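Local coordinates for protein histidinol-phosphate aminotransferase (Clostridium acetobutylicum, PDB 3FTB) that probably catalyses the pyridoxal 5'-phosphate-dependent transamination of histidinol phosphate, at residues S125-N130 and N152-N157; N284-I289 and K349-L354; K290-F293 and F299-C302; K311-L316 and D320-R325; C327-L332 and F336-I341. All coordinates share one frame; numbering follows the deposited sequence.

Contact 1. Residues S125-N130 and N152-N157; sequences SYLDEN and NPNNPN. With PO4 (phosphate ion), chain F.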
# COMPACT_ATOMS: atom_id res chain seq x y z
N SER A 125 -15.07 10.26 24.75
CA SER A 125 -14.89 9.97 26.17
C SER A 125 -13.52 10.49 26.61
O SER A 125 -12.48 10.10 26.05
CB SER A 125 -15.02 8.47 26.48
OG SER A 125 -14.89 8.23 27.87
N TYR A 126 -13.52 11.39 27.59
CA TYR A 126 -12.30 12.08 27.98
C TYR A 126 -11.56 11.39 29.13
O TYR A 126 -12.18 11.01 30.13
CB TYR A 126 -12.62 13.52 28.38
CG TYR A 126 -12.98 14.42 27.22
CD1 TYR A 126 -14.24 14.39 26.65
CD2 TYR A 126 -12.05 15.32 26.70
CE1 TYR A 126 -14.58 15.21 25.60
CE2 TYR A 126 -12.37 16.15 25.65
CZ TYR A 126 -13.64 16.10 25.10
OH TYR A 126 -13.96 16.93 24.04
N LEU A 127 -10.25 11.23 28.98
CA LEU A 127 -9.42 10.89 30.12
C LEU A 127 -9.58 11.96 31.18
O LEU A 127 -9.74 13.15 30.85
CB LEU A 127 -7.95 10.81 29.72
CG LEU A 127 -7.52 9.91 28.56
CD1 LEU A 127 -6.03 10.10 28.33
CD2 LEU A 127 -7.86 8.46 28.85
N ASP A 128 -9.53 11.56 32.44
CA ASP A 128 -9.69 12.52 33.53
C ASP A 128 -8.45 13.40 33.68
O ASP A 128 -7.60 13.44 32.78
CB ASP A 128 -10.04 11.80 34.83
CG ASP A 128 -8.83 11.11 35.47
OD1 ASP A 128 -7.72 11.18 34.91
OD2 ASP A 128 -9.00 10.50 36.55
N GLU A 129 -8.34 14.11 34.80
CA GLU A 129 -7.22 15.02 35.04
C GLU A 129 -5.88 14.28 35.15
O GLU A 129 -4.82 14.85 34.88
CB GLU A 129 -7.47 15.90 36.28
CG GLU A 129 -8.04 15.16 37.50
CD GLU A 129 -7.98 15.97 38.80
OE1 GLU A 129 -7.60 17.16 38.75
OE2 GLU A 129 -8.31 15.42 39.87
N ASN A 130 -5.93 13.01 35.52
CA ASN A 130 -4.72 12.23 35.71
C ASN A 130 -4.32 11.42 34.48
O ASN A 130 -3.38 10.61 34.53
CB ASN A 130 -4.87 11.32 36.94
CG ASN A 130 -5.12 12.11 38.23
OD1 ASN A 130 -4.51 13.15 38.46
ND2 ASN A 130 -6.02 11.61 39.07
N ASN A 152 -3.72 1.36 23.39
CA ASN A 152 -3.09 0.59 24.44
C ASN A 152 -1.65 0.27 24.08
O ASN A 152 -1.40 -0.74 23.43
CB ASN A 152 -3.82 -0.74 24.61
CG ASN A 152 -3.33 -1.51 25.83
OD1 ASN A 152 -2.85 -0.91 26.80
ND2 ASN A 152 -3.44 -2.83 25.80
N PRO A 153 -0.69 1.12 24.52
CA PRO A 153 -0.92 2.31 25.33
C PRO A 153 -1.33 3.52 24.49
O PRO A 153 -1.06 3.56 23.30
CB PRO A 153 0.45 2.58 25.99
CG PRO A 153 1.41 1.66 25.34
CD PRO A 153 0.74 0.92 24.24
N ASN A 154 -1.98 4.49 25.11
CA ASN A 154 -2.46 5.66 24.37
C ASN A 154 -1.45 6.81 24.16
O ASN A 154 -0.83 7.28 25.10
CB ASN A 154 -3.72 6.21 25.02
CG ASN A 154 -4.48 7.16 24.11
OD1 ASN A 154 -4.82 6.81 22.98
ND2 ASN A 154 -4.75 8.36 24.61
N ASN A 155 -1.33 7.22 22.91
CA ASN A 155 -0.62 8.43 22.51
C ASN A 155 -1.57 9.63 22.71
O ASN A 155 -2.66 9.65 22.13
CB ASN A 155 -0.24 8.27 21.04
CG ASN A 155 0.17 9.58 20.37
OD1 ASN A 155 0.43 10.58 21.03
ND2 ASN A 155 0.22 9.57 19.04
N PRO A 156 -1.17 10.66 23.49
CA PRO A 156 0.13 11.10 24.00
C PRO A 156 0.51 10.72 25.44
O PRO A 156 1.66 10.96 25.81
CB PRO A 156 0.00 12.62 23.98
CG PRO A 156 -1.54 12.91 23.96
CD PRO A 156 -2.24 11.57 23.93
N ASN A 157 -0.40 10.18 26.24
CA ASN A 157 -0.12 10.05 27.66
C ASN A 157 0.48 8.72 28.05
O ASN A 157 0.81 8.51 29.22
CB ASN A 157 -1.37 10.32 28.49
CG ASN A 157 -2.43 9.26 28.32
OD1 ASN A 157 -2.93 9.04 27.22
ND2 ASN A 157 -2.79 8.61 29.41
P PO4 F . 1.84 11.60 16.39
O1 PO4 F . 1.82 10.91 15.04
O2 PO4 F . 0.51 12.25 16.65
O3 PO4 F . 2.13 10.57 17.46
O4 PO4 F . 2.93 12.65 16.39

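Contact 2. Residues N284-I289 and K349-L354; sequences NKIGFI and KFLRAL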
# COMPACT_ATOMS: atom_id res chain seq x y z
N ASN A 284 11.77 15.04 35.97
CA ASN A 284 11.06 15.45 37.19
C ASN A 284 11.82 16.54 37.94
O ASN A 284 11.24 17.27 38.73
CB ASN A 284 10.78 14.24 38.09
CG ASN A 284 9.43 13.59 37.82
OD1 ASN A 284 9.33 12.38 37.69
ND2 ASN A 284 8.38 14.41 37.74
N LYS A 285 13.12 16.64 37.66
CA LYS A 285 13.98 17.64 38.27
C LYS A 285 13.87 19.00 37.58
O LYS A 285 14.15 20.04 38.18
CB LYS A 285 15.44 17.16 38.25
CG LYS A 285 15.70 15.87 39.03
CD LYS A 285 17.06 15.28 38.66
CE LYS A 285 17.53 14.25 39.68
NZ LYS A 285 16.55 13.14 39.86
N ILE A 286 13.46 18.99 36.31
CA ILE A 286 13.39 20.22 35.51
C ILE A 286 12.29 21.14 36.01
O ILE A 286 11.16 20.70 36.25
CB ILE A 286 13.26 19.91 34.00
CG1 ILE A 286 14.25 18.80 33.62
CG2 ILE A 286 13.48 21.16 33.15
CD1 ILE A 286 14.78 18.90 32.24
N GLY A 287 12.62 22.42 36.19
CA GLY A 287 11.76 23.36 36.89
C GLY A 287 10.43 23.69 36.23
O GLY A 287 9.41 23.84 36.92
N PHE A 288 10.43 23.83 34.91
CA PHE A 288 9.18 24.15 34.22
C PHE A 288 8.38 22.88 33.98
O PHE A 288 7.20 22.95 33.63
CB PHE A 288 9.42 24.91 32.91
CG PHE A 288 10.38 24.23 31.98
CD1 PHE A 288 9.94 23.23 31.15
CD2 PHE A 288 11.70 24.61 31.94
CE1 PHE A 288 10.81 22.62 30.29
CE2 PHE A 288 12.58 24.00 31.08
CZ PHE A 288 12.14 23.00 30.25
N ILE A 289 9.03 21.73 34.17
CA ILE A 289 8.32 20.46 34.16
C ILE A 289 7.52 20.32 35.44
O ILE A 289 8.04 19.89 36.46
CB ILE A 289 9.26 19.26 34.02
CG1 ILE A 289 10.14 19.40 32.77
CG2 ILE A 289 8.44 17.97 33.94
CD1 ILE A 289 9.50 18.86 31.53
N LYS A 349 21.59 14.63 26.07
CA LYS A 349 21.75 15.83 25.26
C LYS A 349 20.46 16.64 25.30
O LYS A 349 20.47 17.84 25.58
CB LYS A 349 22.08 15.45 23.82
CG LYS A 349 22.77 16.55 23.04
CD LYS A 349 22.69 16.32 21.55
CE LYS A 349 23.60 17.28 20.79
NZ LYS A 349 25.02 17.20 21.25
N PHE A 350 19.35 15.97 25.01
CA PHE A 350 18.01 16.57 25.10
C PHE A 350 17.77 17.35 26.41
O PHE A 350 17.36 18.52 26.39
CB PHE A 350 16.96 15.47 24.94
CG PHE A 350 15.55 15.96 25.11
CD1 PHE A 350 14.94 16.72 24.11
CD2 PHE A 350 14.84 15.68 26.26
CE1 PHE A 350 13.65 17.18 24.26
CE2 PHE A 350 13.54 16.13 26.43
CZ PHE A 350 12.94 16.89 25.42
N LEU A 351 18.01 16.67 27.54
CA LEU A 351 17.77 17.23 28.87
C LEU A 351 18.68 18.42 29.14
O LEU A 351 18.26 19.39 29.77
CB LEU A 351 18.01 16.15 29.94
CG LEU A 351 16.98 15.03 30.14
CD1 LEU A 351 17.65 13.78 30.69
CD2 LEU A 351 15.84 15.49 31.06
N ARG A 352 19.92 18.33 28.67
CA ARG A 352 20.87 19.42 28.87
C ARG A 352 20.49 20.67 28.10
O ARG A 352 21.04 21.73 28.34
CB ARG A 352 22.29 18.97 28.56
CG ARG A 352 22.75 17.84 29.48
CD ARG A 352 24.17 17.40 29.17
NE ARG A 352 24.36 17.15 27.75
CZ ARG A 352 25.45 16.60 27.23
NH1 ARG A 352 26.45 16.23 28.02
NH2 ARG A 352 25.54 16.42 25.91
N ALA A 353 19.54 20.54 27.17
CA ALA A 353 18.98 21.71 26.50
C ALA A 353 17.80 22.24 27.30
O ALA A 353 17.61 23.45 27.42
CB ALA A 353 18.56 21.34 25.09
N LEU A 354 17.00 21.32 27.84
CA LEU A 354 15.86 21.65 28.70
C LEU A 354 16.35 22.44 29.89
O LEU A 354 15.68 23.36 30.36
CB LEU A 354 15.18 20.38 29.20
CG LEU A 354 13.85 19.98 28.57
CD1 LEU A 354 13.88 20.12 27.05
CD2 LEU A 354 13.50 18.57 28.96

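Contact 3. Residues K290-F293 and F299-C302; sequences KRVF and FVLC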
# COMPACT_ATOMS: atom_id res chain seq x y z
N LYS A 290 6.24 20.70 35.35
CA LYS A 290 5.32 20.73 36.48
C LYS A 290 4.84 19.33 36.84
O LYS A 290 4.73 18.99 38.02
CB LYS A 290 4.13 21.65 36.15
CG LYS A 290 2.85 21.30 36.87
CD LYS A 290 1.71 22.25 36.48
CE LYS A 290 1.82 23.58 37.21
NZ LYS A 290 0.73 24.55 36.85
N ARG A 291 4.56 18.53 35.82
CA ARG A 291 4.17 17.14 36.02
C ARG A 291 4.56 16.25 34.85
O ARG A 291 4.33 16.58 33.68
CB ARG A 291 2.67 17.02 36.28
CG ARG A 291 2.22 15.57 36.42
CD ARG A 291 0.72 15.42 36.63
NE ARG A 291 0.36 14.00 36.75
CZ ARG A 291 -0.88 13.55 36.94
NH1 ARG A 291 -1.90 14.38 37.04
NH2 ARG A 291 -1.09 12.24 37.02
N VAL A 292 5.15 15.11 35.19
CA VAL A 292 5.39 14.04 34.24
C VAL A 292 4.34 12.93 34.43
O VAL A 292 4.24 12.34 35.51
CB VAL A 292 6.83 13.47 34.42
CG1 VAL A 292 7.11 12.31 33.49
CG2 VAL A 292 7.86 14.57 34.23
N PHE A 293 3.55 12.66 33.39
CA PHE A 293 2.62 11.54 33.39
C PHE A 293 3.37 10.24 33.09
O PHE A 293 4.21 10.20 32.19
CB PHE A 293 1.50 11.75 32.36
CG PHE A 293 0.60 12.92 32.67
CD1 PHE A 293 0.89 14.19 32.17
CD2 PHE A 293 -0.55 12.75 33.44
CE1 PHE A 293 0.05 15.27 32.45
CE2 PHE A 293 -1.39 13.82 33.73
CZ PHE A 293 -1.09 15.08 33.23
N PHE A 299 7.57 7.15 25.01
CA PHE A 299 7.30 8.58 25.05
C PHE A 299 6.68 8.98 26.39
O PHE A 299 6.15 8.14 27.11
CB PHE A 299 6.39 9.00 23.89
CG PHE A 299 5.14 8.17 23.79
CD1 PHE A 299 4.03 8.48 24.56
CD2 PHE A 299 5.08 7.09 22.92
CE1 PHE A 299 2.87 7.71 24.47
CE2 PHE A 299 3.94 6.33 22.84
CZ PHE A 299 2.83 6.64 23.61
N VAL A 300 6.74 10.27 26.69
CA VAL A 300 6.31 10.80 27.99
C VAL A 300 5.56 12.14 27.82
O VAL A 300 6.03 13.03 27.10
CB VAL A 300 7.53 11.00 28.91
CG1 VAL A 300 8.53 11.98 28.28
CG2 VAL A 300 7.11 11.45 30.30
N LEU A 301 4.40 12.28 28.47
CA LEU A 301 3.62 13.53 28.42
C LEU A 301 3.87 14.44 29.63
O LEU A 301 3.56 14.09 30.77
CB LEU A 301 2.11 13.25 28.31
CG LEU A 301 1.18 14.47 28.31
CD1 LEU A 301 1.14 15.11 26.93
CD2 LEU A 301 -0.23 14.11 28.78
N CYS A 302 4.40 15.63 29.37
CA CYS A 302 4.73 16.58 30.42
C CYS A 302 3.78 17.79 30.46
O CYS A 302 3.43 18.37 29.43
CB CYS A 302 6.20 17.01 30.31
SG CYS A 302 7.38 15.62 30.37
O HOH W 1 3.71 10.16 29.81

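Contact 4. Residues K311-L316 and D320-R325; sequences KLYDSL and DIVIRR. With PO4 (phosphate ion), chain F.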
# COMPACT_ATOMS: atom_id res chain seq x y z
N LYS A 311 6.49 28.19 23.09
CA LYS A 311 7.68 28.92 23.51
C LYS A 311 8.81 27.93 23.75
O LYS A 311 9.92 28.11 23.25
CB LYS A 311 7.40 29.77 24.76
CG LYS A 311 8.56 30.66 25.18
CD LYS A 311 8.12 32.07 25.57
CE LYS A 311 6.99 32.08 26.61
NZ LYS A 311 5.63 32.11 25.99
N LEU A 312 8.51 26.86 24.48
CA LEU A 312 9.49 25.80 24.65
C LEU A 312 9.91 25.23 23.29
O LEU A 312 11.10 25.14 23.01
CB LEU A 312 8.95 24.69 25.57
CG LEU A 312 9.87 23.47 25.64
CD1 LEU A 312 11.28 23.87 26.10
CD2 LEU A 312 9.26 22.40 26.54
N TYR A 313 8.93 24.86 22.46
CA TYR A 313 9.19 24.36 21.11
C TYR A 313 10.11 25.27 20.30
O TYR A 313 11.12 24.82 19.74
CB TYR A 313 7.86 24.15 20.34
CG TYR A 313 8.03 23.69 18.90
CD1 TYR A 313 7.97 22.34 18.57
CD2 TYR A 313 8.23 24.60 17.87
CE1 TYR A 313 8.12 21.92 17.27
CE2 TYR A 313 8.38 24.18 16.55
CZ TYR A 313 8.32 22.84 16.26
OH TYR A 313 8.47 22.40 14.97
N ASP A 314 9.75 26.55 20.22
CA ASP A 314 10.50 27.54 19.43
C ASP A 314 11.90 27.78 19.98
O ASP A 314 12.80 28.18 19.25
CB ASP A 314 9.74 28.85 19.34
CG ASP A 314 8.66 28.83 18.27
OD1 ASP A 314 8.84 28.11 17.26
OD2 ASP A 314 7.64 29.53 18.44
N SER A 315 12.07 27.55 21.28
CA SER A 315 13.39 27.61 21.90
C SER A 315 14.26 26.42 21.46
O SER A 315 15.36 26.60 20.93
CB SER A 315 13.28 27.65 23.42
OG SER A 315 13.13 28.98 23.90
N LEU A 316 13.77 25.21 21.70
CA LEU A 316 14.49 24.00 21.34
C LEU A 316 14.76 23.88 19.83
O LEU A 316 15.76 23.30 19.41
CB LEU A 316 13.74 22.76 21.83
CG LEU A 316 13.56 22.69 23.34
CD1 LEU A 316 12.78 21.45 23.74
CD2 LEU A 316 14.92 22.71 24.01
N ASP A 320 18.07 22.75 17.11
CA ASP A 320 17.82 21.57 16.28
C ASP A 320 17.26 20.43 17.12
O ASP A 320 17.63 19.27 16.95
CB ASP A 320 19.09 21.11 15.55
CG ASP A 320 19.61 22.15 14.58
OD1 ASP A 320 18.88 23.12 14.29
OD2 ASP A 320 20.76 22.00 14.12
N ILE A 321 16.38 20.78 18.04
CA ILE A 321 15.62 19.78 18.77
C ILE A 321 14.12 20.04 18.57
O ILE A 321 13.63 21.15 18.78
CB ILE A 321 16.01 19.76 20.26
CG1 ILE A 321 17.43 19.21 20.41
CG2 ILE A 321 15.03 18.91 21.07
CD1 ILE A 321 18.04 19.39 21.79
N VAL A 322 13.41 19.01 18.13
CA VAL A 322 11.99 19.14 17.89
C VAL A 322 11.24 18.43 19.00
O VAL A 322 11.61 17.33 19.39
CB VAL A 322 11.58 18.51 16.54
CG1 VAL A 322 10.12 18.84 16.23
CG2 VAL A 322 12.50 19.02 15.43
N ILE A 323 10.20 19.07 19.53
CA ILE A 323 9.28 18.39 20.44
C ILE A 323 7.88 18.36 19.85
O ILE A 323 7.64 18.84 18.73
CB ILE A 323 9.21 19.05 21.84
CG1 ILE A 323 8.54 20.43 21.75
CG2 ILE A 323 10.59 19.13 22.46
CD1 ILE A 323 7.73 20.82 22.99
N ARG A 324 6.94 17.79 20.60
CA ARG A 324 5.56 17.73 20.13
C ARG A 324 4.67 18.60 20.99
O ARG A 324 4.41 18.30 22.16
CB ARG A 324 5.04 16.29 20.12
CG ARG A 324 3.69 16.13 19.44
CD ARG A 324 3.80 16.36 17.93
NE ARG A 324 2.71 15.70 17.21
CZ ARG A 324 1.44 16.08 17.27
NH1 ARG A 324 1.10 17.11 18.03
NH2 ARG A 324 0.51 15.42 16.58
N ARG A 325 4.23 19.70 20.40
CA ARG A 325 3.25 20.56 21.03
C ARG A 325 1.92 19.84 20.97
O ARG A 325 1.49 19.40 19.92
CB ARG A 325 3.17 21.89 20.29
CG ARG A 325 4.47 22.66 20.35
CD ARG A 325 4.47 23.76 19.33
NE ARG A 325 3.27 24.57 19.43
CZ ARG A 325 2.95 25.53 18.57
NH1 ARG A 325 3.75 25.78 17.55
NH2 ARG A 325 1.83 26.22 18.73
P PO4 F . 1.84 11.60 16.39
O1 PO4 F . 1.82 10.91 15.04
O2 PO4 F . 0.51 12.25 16.65
O3 PO4 F . 2.13 10.57 17.46
O4 PO4 F . 2.93 12.65 16.39
O HOH W 2 10.85 22.06 20.02

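Contact 5. Residues C327-L332 and F336-I341; sequences CNFIGL and FVRFAI. With PO4 (phosphate ion), chain F.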
# COMPACT_ATOMS: atom_id res chain seq x y z
N CYS A 327 -1.00 20.94 21.36
CA CYS A 327 -2.09 21.88 21.11
C CYS A 327 -3.28 21.23 20.43
O CYS A 327 -4.43 21.40 20.87
CB CYS A 327 -1.60 23.07 20.27
SG CYS A 327 -0.49 24.20 21.13
N ASN A 328 -3.01 20.49 19.35
CA ASN A 328 -4.06 19.93 18.49
C ASN A 328 -4.63 18.56 18.93
O ASN A 328 -5.32 17.89 18.15
CB ASN A 328 -3.55 19.86 17.05
CG ASN A 328 -2.26 19.09 16.93
OD1 ASN A 328 -1.51 18.96 17.90
ND2 ASN A 328 -1.98 18.56 15.74
N PHE A 329 -4.32 18.15 20.16
CA PHE A 329 -4.99 17.02 20.79
C PHE A 329 -6.24 17.51 21.52
O PHE A 329 -6.20 18.55 22.19
CB PHE A 329 -4.07 16.34 21.81
CG PHE A 329 -3.00 15.47 21.20
CD1 PHE A 329 -3.30 14.18 20.78
CD2 PHE A 329 -1.70 15.93 21.07
CE1 PHE A 329 -2.31 13.38 20.24
CE2 PHE A 329 -0.71 15.12 20.53
CZ PHE A 329 -1.01 13.86 20.11
N ILE A 330 -7.33 16.76 21.41
CA ILE A 330 -8.58 17.12 22.07
C ILE A 330 -8.52 16.86 23.57
O ILE A 330 -8.47 15.72 24.02
CB ILE A 330 -9.80 16.42 21.43
CG1 ILE A 330 -10.22 17.17 20.17
CG2 ILE A 330 -10.97 16.39 22.41
CD1 ILE A 330 -11.48 16.65 19.55
N GLY A 331 -8.52 17.95 24.34
CA GLY A 331 -8.41 17.87 25.78
C GLY A 331 -7.13 18.49 26.31
O GLY A 331 -7.03 18.82 27.49
N LEU A 332 -6.16 18.67 25.42
CA LEU A 332 -4.87 19.22 25.82
C LEU A 332 -4.63 20.64 25.28
O LEU A 332 -5.03 20.98 24.16
CB LEU A 332 -3.75 18.27 25.39
CG LEU A 332 -3.86 16.83 25.92
CD1 LEU A 332 -2.69 16.02 25.45
CD2 LEU A 332 -3.94 16.80 27.44
N PHE A 336 0.78 21.33 27.72
CA PHE A 336 1.20 19.94 27.50
C PHE A 336 2.12 19.85 26.29
O PHE A 336 1.91 20.52 25.28
CB PHE A 336 0.00 19.00 27.32
CG PHE A 336 -0.96 19.02 28.47
CD1 PHE A 336 -0.95 18.01 29.42
CD2 PHE A 336 -1.89 20.05 28.60
CE1 PHE A 336 -1.84 18.03 30.48
CE2 PHE A 336 -2.77 20.07 29.66
CZ PHE A 336 -2.75 19.06 30.60
N VAL A 337 3.16 19.03 26.43
CA VAL A 337 4.10 18.78 25.35
C VAL A 337 4.46 17.30 25.44
O VAL A 337 4.38 16.71 26.53
CB VAL A 337 5.38 19.59 25.51
CG1 VAL A 337 5.14 21.07 25.24
CG2 VAL A 337 5.94 19.38 26.91
N ARG A 338 4.84 16.69 24.32
CA ARG A 338 5.19 15.26 24.30
C ARG A 338 6.65 15.08 23.87
O ARG A 338 7.10 15.68 22.90
CB ARG A 338 4.27 14.47 23.36
CG ARG A 338 4.44 12.95 23.43
CD ARG A 338 3.72 12.26 22.27
NE ARG A 338 4.45 12.44 21.01
CZ ARG A 338 3.89 12.40 19.80
NH1 ARG A 338 2.58 12.21 19.67
NH2 ARG A 338 4.65 12.56 18.71
N PHE A 339 7.39 14.27 24.62
CA PHE A 339 8.78 14.00 24.29
C PHE A 339 8.97 12.52 23.97
O PHE A 339 8.39 11.65 24.64
CB PHE A 339 9.72 14.38 25.45
CG PHE A 339 9.59 15.81 25.93
CD1 PHE A 339 9.05 16.80 25.10
CD2 PHE A 339 10.04 16.16 27.20
CE1 PHE A 339 8.95 18.13 25.55
CE2 PHE A 339 9.94 17.48 27.65
CZ PHE A 339 9.39 18.46 26.81
N ALA A 340 9.79 12.23 22.98
CA ALA A 340 10.15 10.84 22.72
C ALA A 340 11.16 10.38 23.76
O ALA A 340 11.81 11.19 24.41
CB ALA A 340 10.72 10.69 21.31
N ILE A 341 11.27 9.07 23.93
CA ILE A 341 12.29 8.50 24.80
C ILE A 341 13.19 7.66 23.91
O ILE A 341 12.75 6.66 23.35
CB ILE A 341 11.67 7.65 25.94
CG1 ILE A 341 10.76 8.52 26.81
CG2 ILE A 341 12.76 7.00 26.80
CD1 ILE A 341 10.19 7.82 28.01
P PO4 F . 1.84 11.60 16.39
O1 PO4 F . 1.82 10.91 15.04
O2 PO4 F . 0.51 12.25 16.65
O3 PO4 F . 2.13 10.57 17.46
O4 PO4 F . 2.93 12.65 16.39

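Contact 1. Residues S125-N130 and N152-N157
Leu127 and Asn157 meet where two backbones leave the seven-stranded mixed sheet of the large domain, the hallmark of fold-type I pyridoxal phosphate enzymes. Segment 125-130 runs off the end of strand 121-126 into an Asx turn, in which Asp128 OD1 receives Asn130 N at 2.6 Å from above the carboxylate plane. Segment 152-157 follows strand 147-151 as an irregular loop, kinked by cis peptide bonds before Pro153 and Pro156.

Between the segments the touching is done by one methyl group. Leu127 CD1 lies 3.5 Å from Asn157 OD1 and 3.7 Å from Asn157 ND2, so it meets the carboxamide as a whole; the two side chains approach from opposite directions. The amide's rotation is set from within its own loop: Asn154 ND2 donates to Asn157 OD1 at 3.3 Å, with an N-H...O angle of 156° and the donor nearly in line with the C=O bond. Asn154 ND2 also bonds to Pro106 O, which positions the donor in turn. Further along the loop, Asn155 turns elsewhere, its CG anti to the backbone N (chi1 164°). From there Asn155 ND2 reaches phosphate O3 at 2.7 Å, a weak bond bent to 124°.

Contact 2. Residues N284-I289 and K349-L354
Phe350 O receives two backbone N-H groups, one from Ala353 N at 3.1 Å and one from Leu354 N at 3.2 Å, and thereby ties down the helical turn whose Leu354 is met by Ile286 and Phe288. The first bond spans three residues and the second four, so the oxygen is shared between a tighter and a regular helical turn.

The contact itself is nearly all hydrocarbon. Ile286 CD1 enters across Leu354 at about a right angle and comes to 3.4 Å from Leu354 CB, closer than carbon atoms usually pack, and 3.5 Å from Leu354 CD2. The same methyl also touches Leu351 CD2, at 3.8 Å, one turn earlier in the helix. Leu354 has chi1 at -105°, away from a staggered value, which agrees with tight fitting here. Phe288 takes the torsion that sets CG between its backbone N and carbonyl carbon (chi1 54°). Its rim then points at the helix: Phe288 CE2 is 3.2 Å from Leu354 O, which lies at the ring edge, in plane. Ile286 CG2 lies over one face of that ring, toward the rim, 3.6 Å above the plane.

These residues join the chain that leaves helix 262-285 to helix 344-359 in the small C-terminal domain. Leu283 and Leu316 also touch Leu354, extending the apolar layer. Since methyls and ring carbons do the work, cohesion here probably comes mainly from close fit and exclusion of water, with the carbonyl at the ring's rim adding at most a mild electrostatic attraction.

Contact 3. Residues K290-F293 and F299-C302
Phe293 and Leu301 carry the direct backbone hydrogen bond between 290-293 and 299-302, in the beta hairpin of strands 289-293 and 299-304: Phe293 N donates to Leu301 O at 3.0 Å with an N-H...O angle of 168°. The strand axes run antiparallel at 150°. Next to it Val292 and Cys302 form a non-hydrogen-bonded pair, where Cys302 CA makes a C-H...O contact of 3.3 Å with Arg291 O. A water modelled between Phe293 O and Leu301 N sits too close to both to be trusted in detail. Further along the hairpin, Lys290 and Arg291 together face Arg303 in a classic beta bulge, and both make backbone bonds with it.

Apolar contacts differ on the two faces of the sheet. On that of Val292 and Cys302, covered by helix 262-285, Val292 CG1 reaches diagonally to Val300 CG2 at a tight 3.3 Å, while Val292 CG2 is 4.0 Å from Cys302 SG. On the other face Phe293 and Leu301 lie side by side, pointing the same way, with Phe293 CD1 3.6 Å from Leu301 CD2.

Flat groups overlap too. Arg291 runs fully extended, which lays its guanidinium over one face of the Phe293 ring, Arg291 NE 3.5 Å above it and toward the rim. Arg291 NH1 bonds to Asn130 OD1.

Pinned at that nitrogen, the guanidinium is probably limited in its rotation, and it shields an aromatic face at the sheet's outermost strand.

Contact 4. Residues K311-L316 and D320-R325
Tyr313 is met by three residues of the neighbouring strand at once. Ile323 O lies at the edge of its ring, in plane and 3.4 Å from Tyr313 CE1; Val322 CG1 stands 3.8 Å from the same carbon, the two side chains running alongside each other. Arg325 crosses at about a right angle, bringing its CD to 3.6 Å from Tyr313 CB. Its guanidinium, bent round at chi3, is so far from the ring that any cation-pi attraction is weak at best. One turn on, Leu316 CD1 presses on Ile323 CG2 at a tight 3.4 Å.

Backbone bonds hold this packing in place. A Schellman motif ends helix 309-317: Ile321 N donates to Leu316 O at 2.9 Å, while Asp320, with positive phi (59°), is the C-prime residue that turns the chain back. A water then fills in where strand 321-325 is interrupted, giving hydrogens to Tyr313 O at 2.8 Å and to Ile321 O, and accepting from Ile323 N at 3.1 Å.

Further out, helix 344-359 covers Leu316 and Ile321 with Ala353. Arg324 points away from the helix and reaches the bound phosphate: its NE donates to phosphate O4 at 3.2 Å, and its NH1 is held by Asn328 OD1.

The packing on the helix is thus mainly hydrocarbon, the aliphatic part of Arg325 included, while Arg324 is turned to the phosphate; one water links the helix carbonyl Tyr313 O to Ile321 O and Ile323 N of the strand.

Contact 5. Residues C327-L332 and F336-I341
Phe329 and Arg338 line the anion pocket of this aminotransferase, which here holds a phosphate ion, probably from the crystallisation liquor. Arg338 NH2 donates to phosphate O4 at 2.9 Å with an N-H...O angle of 161°; Arg338 NH1 reaches phosphate O3 at 2.8 Å, a weak, bent bond. The phosphorus lies in the guanidinium plane, so the ion is taken at the edge of the group in a two-pronged grip. The chain of Arg338 is bent at chi3, which swings the guanidinium round to the ion. Phe329 CZ approaches Arg338 NH1 to 4.0 Å, and this nitrogen lies at the ring's edge, near its plane; ring and guanidinium planes stand 70° apart. Weak bonds from Arg338 NH1 to Asn155 OD1 and from Arg338 NH2 to Ser32 O probably restrain the guanidinium a little.

In class I and II aminotransferases an arginine on this strand of the small domain typically receives the carboxylate of an amino- or oxo-acid substrate, and the position of Arg338 is consistent with that part. The strand, 336-340, lies inside the five-stranded mixed sheet, while segment 327-332 is the loop leading toward it.

That loop is shaped by a type II beta turn from Phe329 to Leu332, closed by Leu332 N donating to Phe329 O at 3.2 Å; Gly331 takes the positive phi the turn requires. At the end of the turn, Leu332 crosses Phe336 at about a right angle. Its methyl CD2 sits over the centre of the Phe336 ring, 3.7 Å from the centroid and 7° off the normal, a CH-pi contact.

In the fold
Contacts 3, 4 and 5 share the five-stranded sheet of the small domain: strand 299-304 pairs with 336-340, and 336-340 with 321-325. Contact 2, about 26 Å (centre to centre) from the middle of the chain, packs a helix behind that sheet and is wholly buried and apolar, whereas contact 4 is partly exposed and mixes hydrocarbon with water and charge. Contact 1 alone belongs to the large-domain sheet, yet it touches contact 3 through Asn130 and Arg291 and contact 5 through Asn155 and Arg338. Polar side chains gather where the domains meet: contacts 1, 4 and 5 each give the same phosphate a donor, while contacts 2 and 3 give it none.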